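PDB 1IUG: putative aspartate aminotransferase from Thermus thermophilus, which probably acts as a pyridoxal 5'-phosphate-dependent class-V aminotransferase, moving amino groups between amino acids such as aspartate and 2-oxo acids. Local coordinates for residues Glu251-Leu254 against Ala255-Trp259. Numbering follows the deposited sequence.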
ATOM      1  N   GLU A 251      -4.977  27.960  -7.859  1.00 39.69           N
ATOM      2  CA  GLU A 251      -4.058  29.094  -7.963  1.00 40.38           C
ATOM      3  C   GLU A 251      -3.805  29.763  -6.618  1.00 38.64           C
ATOM      4  O   GLU A 251      -2.676  30.149  -6.308  1.00 37.81           O
ATOM      5  CB  GLU A 251      -4.596  30.124  -8.957  1.00 44.23           C
ATOM      6  CG  GLU A 251      -3.525  30.742  -9.846  1.00 50.07           C
ATOM      7  CD  GLU A 251      -2.834  29.714 -10.732  1.00 54.23           C
ATOM      8  OE1 GLU A 251      -3.539  28.965 -11.450  1.00 55.35           O
ATOM      9  OE2 GLU A 251      -1.582  29.658 -10.715  1.00 56.29           O
ATOM     10  N   GLU A 252      -4.861  29.897  -5.823  1.00 36.95           N
ATOM     11  CA  GLU A 252      -4.754  30.504  -4.505  1.00 36.81           C
ATOM     12  C   GLU A 252      -3.979  29.583  -3.568  1.00 33.85           C
ATOM     13  O   GLU A 252      -3.173  30.048  -2.764  1.00 31.40           O
ATOM     14  CB  GLU A 252      -6.143  30.796  -3.925  1.00 41.05           C
ATOM     15  CG  GLU A 252      -6.956  31.821  -4.713  1.00 48.53           C
ATOM     16  CD  GLU A 252      -7.848  31.205  -5.791  1.00 52.54           C
ATOM     17  OE1 GLU A 252      -7.351  30.443  -6.651  1.00 53.82           O
ATOM     18  OE2 GLU A 252      -9.062  31.501  -5.784  1.00 56.57           O
ATOM     19  N   HIS A 253      -4.223  28.277  -3.688  1.00 31.90           N
ATOM     20  CA  HIS A 253      -3.546  27.280  -2.858  1.00 28.40           C
ATOM     21  C   HIS A 253      -2.051  27.276  -3.146  1.00 26.17           C
ATOM     22  O   HIS A 253      -1.228  27.211  -2.229  1.00 24.84           O
ATOM     23  CB  HIS A 253      -4.130  25.882  -3.106  1.00 28.62           C
ATOM     24  CG  HIS A 253      -3.385  24.784  -2.411  1.00 29.14           C
ATOM     25  ND1 HIS A 253      -3.547  24.504  -1.070  1.00 29.19           N
ATOM     26  CD2 HIS A 253      -2.460  23.906  -2.869  1.00 29.25           C
ATOM     27  CE1 HIS A 253      -2.754  23.502  -0.733  1.00 29.23           C
ATOM     28  NE2 HIS A 253      -2.083  23.121  -1.805  1.00 29.66           N
ATOM     29  N   LEU A 254      -1.708  27.345  -4.428  1.00 25.75           N
ATOM     30  CA  LEU A 254      -0.312  27.354  -4.849  1.00 26.51           C
ATOM     31  C   LEU A 254       0.409  28.617  -4.374  1.00 25.08           C
ATOM     32  O   LEU A 254       1.534  28.540  -3.878  1.00 26.58           O
ATOM     33  CB  LEU A 254      -0.206  27.201  -6.370  1.00 24.18           C
ATOM     34  CG  LEU A 254      -0.761  25.884  -6.924  1.00 27.15           C
ATOM     35  CD1 LEU A 254      -0.572  25.824  -8.439  1.00 26.25           C
ATOM     36  CD2 LEU A 254      -0.076  24.697  -6.244  1.00 25.27           C
ATOM     37  N   ALA A 255      -0.258  29.765  -4.486  1.00 24.80           N
ATOM     38  CA  ALA A 255       0.320  31.036  -4.059  1.00 25.29           C
ATOM     39  C   ALA A 255       0.555  31.037  -2.547  1.00 25.52           C
ATOM     40  O   ALA A 255       1.553  31.572  -2.069  1.00 27.71           O
ATOM     41  CB  ALA A 255      -0.583  32.207  -4.465  1.00 22.47           C
ATOM     42  N   LEU A 256      -0.365  30.437  -1.798  1.00 25.21           N
ATOM     43  CA  LEU A 256      -0.220  30.360  -0.347  1.00 26.37           C
ATOM     44  C   LEU A 256       0.996  29.509   0.013  1.00 25.64           C
ATOM     45  O   LEU A 256       1.828  29.914   0.822  1.00 24.45           O
ATOM     46  CB  LEU A 256      -1.470  29.755   0.297  1.00 27.38           C
ATOM     47  CG  LEU A 256      -1.379  29.544   1.815  1.00 29.31           C
ATOM     48  CD1 LEU A 256      -1.308  30.895   2.519  1.00 28.41           C
ATOM     49  CD2 LEU A 256      -2.578  28.744   2.311  1.00 29.16           C
ATOM     50  N   LYS A 257       1.105  28.335  -0.604  1.00 25.59           N
ATOM     51  CA  LYS A 257       2.222  27.449  -0.323  1.00 26.59           C
ATOM     52  C   LYS A 257       3.575  28.078  -0.676  1.00 26.33           C
ATOM     53  O   LYS A 257       4.549  27.925   0.070  1.00 23.00           O
ATOM     54  CB  LYS A 257       1.996  26.078  -0.974  1.00 28.68           C
ATOM     55  CG  LYS A 257       0.935  25.261  -0.211  1.00 33.90           C
ATOM     56  CD  LYS A 257       1.423  25.057   1.234  1.00 39.37           C
ATOM     57  CE  LYS A 257       0.485  24.286   2.138  1.00 38.33           C
ATOM     58  NZ  LYS A 257      -0.770  23.847   1.482  1.00 50.28           N
ATOM     59  N   ALA A 258       3.605  28.856  -1.757  1.00 25.29           N
ATOM     60  CA  ALA A 258       4.827  29.540  -2.181  1.00 27.16           C
ATOM     61  C   ALA A 258       5.180  30.639  -1.181  1.00 27.22           C
ATOM     62  O   ALA A 258       6.351  30.835  -0.844  1.00 27.71           O
ATOM     63  CB  ALA A 258       4.653  30.135  -3.575  1.00 26.27           C
ATOM     64  N   TRP A 259       4.157  31.344  -0.704  1.00 27.06           N
ATOM     65  CA  TRP A 259       4.348  32.416   0.268  1.00 27.68           C
ATOM     66  C   TRP A 259       4.821  31.867   1.617  1.00 26.24           C
ATOM     67  O   TRP A 259       5.717  32.432   2.244  1.00 26.14           O
ATOM     68  CB  TRP A 259       3.049  33.213   0.437  1.00 30.00           C
ATOM     69  CG  TRP A 259       3.134  34.272   1.493  1.00 33.86           C
ATOM     70  CD1 TRP A 259       3.588  35.548   1.336  1.00 34.35           C
ATOM     71  CD2 TRP A 259       2.793  34.133   2.881  1.00 36.09           C
ATOM     72  NE1 TRP A 259       3.558  36.212   2.541  1.00 37.76           N
ATOM     73  CE2 TRP A 259       3.076  35.367   3.506  1.00 36.48           C
ATOM     74  CE3 TRP A 259       2.282  33.082   3.656  1.00 35.56           C
ATOM     75  CZ2 TRP A 259       2.866  35.582   4.873  1.00 37.12           C
ATOM     76  CZ3 TRP A 259       2.075  33.294   5.015  1.00 37.51           C
ATOM     77  CH2 TRP A 259       2.367  34.536   5.609  1.00 37.03           C
TER
HETATM   78  O   HOH W   1      -0.376  21.348  -0.156  1.00 29.37           O
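His-253 and Lys-257 meet one turn apart on the alpha-helix 250-270, an i to i+4 side-chain pair tied together by a shared water. The backbone here is regular helix. The carbonyl oxygens of Glu-251, Glu-252, His-253 and Leu-254 each accept the amide N-H four residues on, and the ladder runs one rung further where Trp-259 N donates to Ala-255 O. Of the four bonds between 251-254 and 255-259, Lys-257 N to His-253 O is the straightest, 165° at the hydrogen, so the two residues that pair by side chain are also linked by backbone. With CG anti to the backbone N (chi1 173°), the imidazole swings toward the next turn and crosses the lysine chain at a slant. Lys-257 CG sits over one ring face, off-centre toward the rim, in a CH-pi contact 4.3 Å from the centroid. The lysine chain bends at chi2 and again at chi4, which is eclipsed (0°); with NZ only 3.0 Å from His-253 CE1, the exact placing of the ammonium is doubtful. Polar satisfaction comes instead through the water, to which Lys-257 NZ, as modelled, donates. The same water lies in the ring plane at the imidazole edge, hydrogen-bonded to His-253 NE2, which also has a weak bond to Leu-165 O. Replacing the imidazole by the methyl of an alanine would probably strip Lys-257 CG of the ring face it covers and the bridging water of one of its two partners here. This turn packs against other parts of the chain: His-253 touches Met-188, Leu-254 touches Glu-168, and Trp-259 reaches helix 331-348, with Arg-331 in a cation-pi contact. The water oxygen stands 3.0 Å from both His-253 NE2 and Lys-257 NZ.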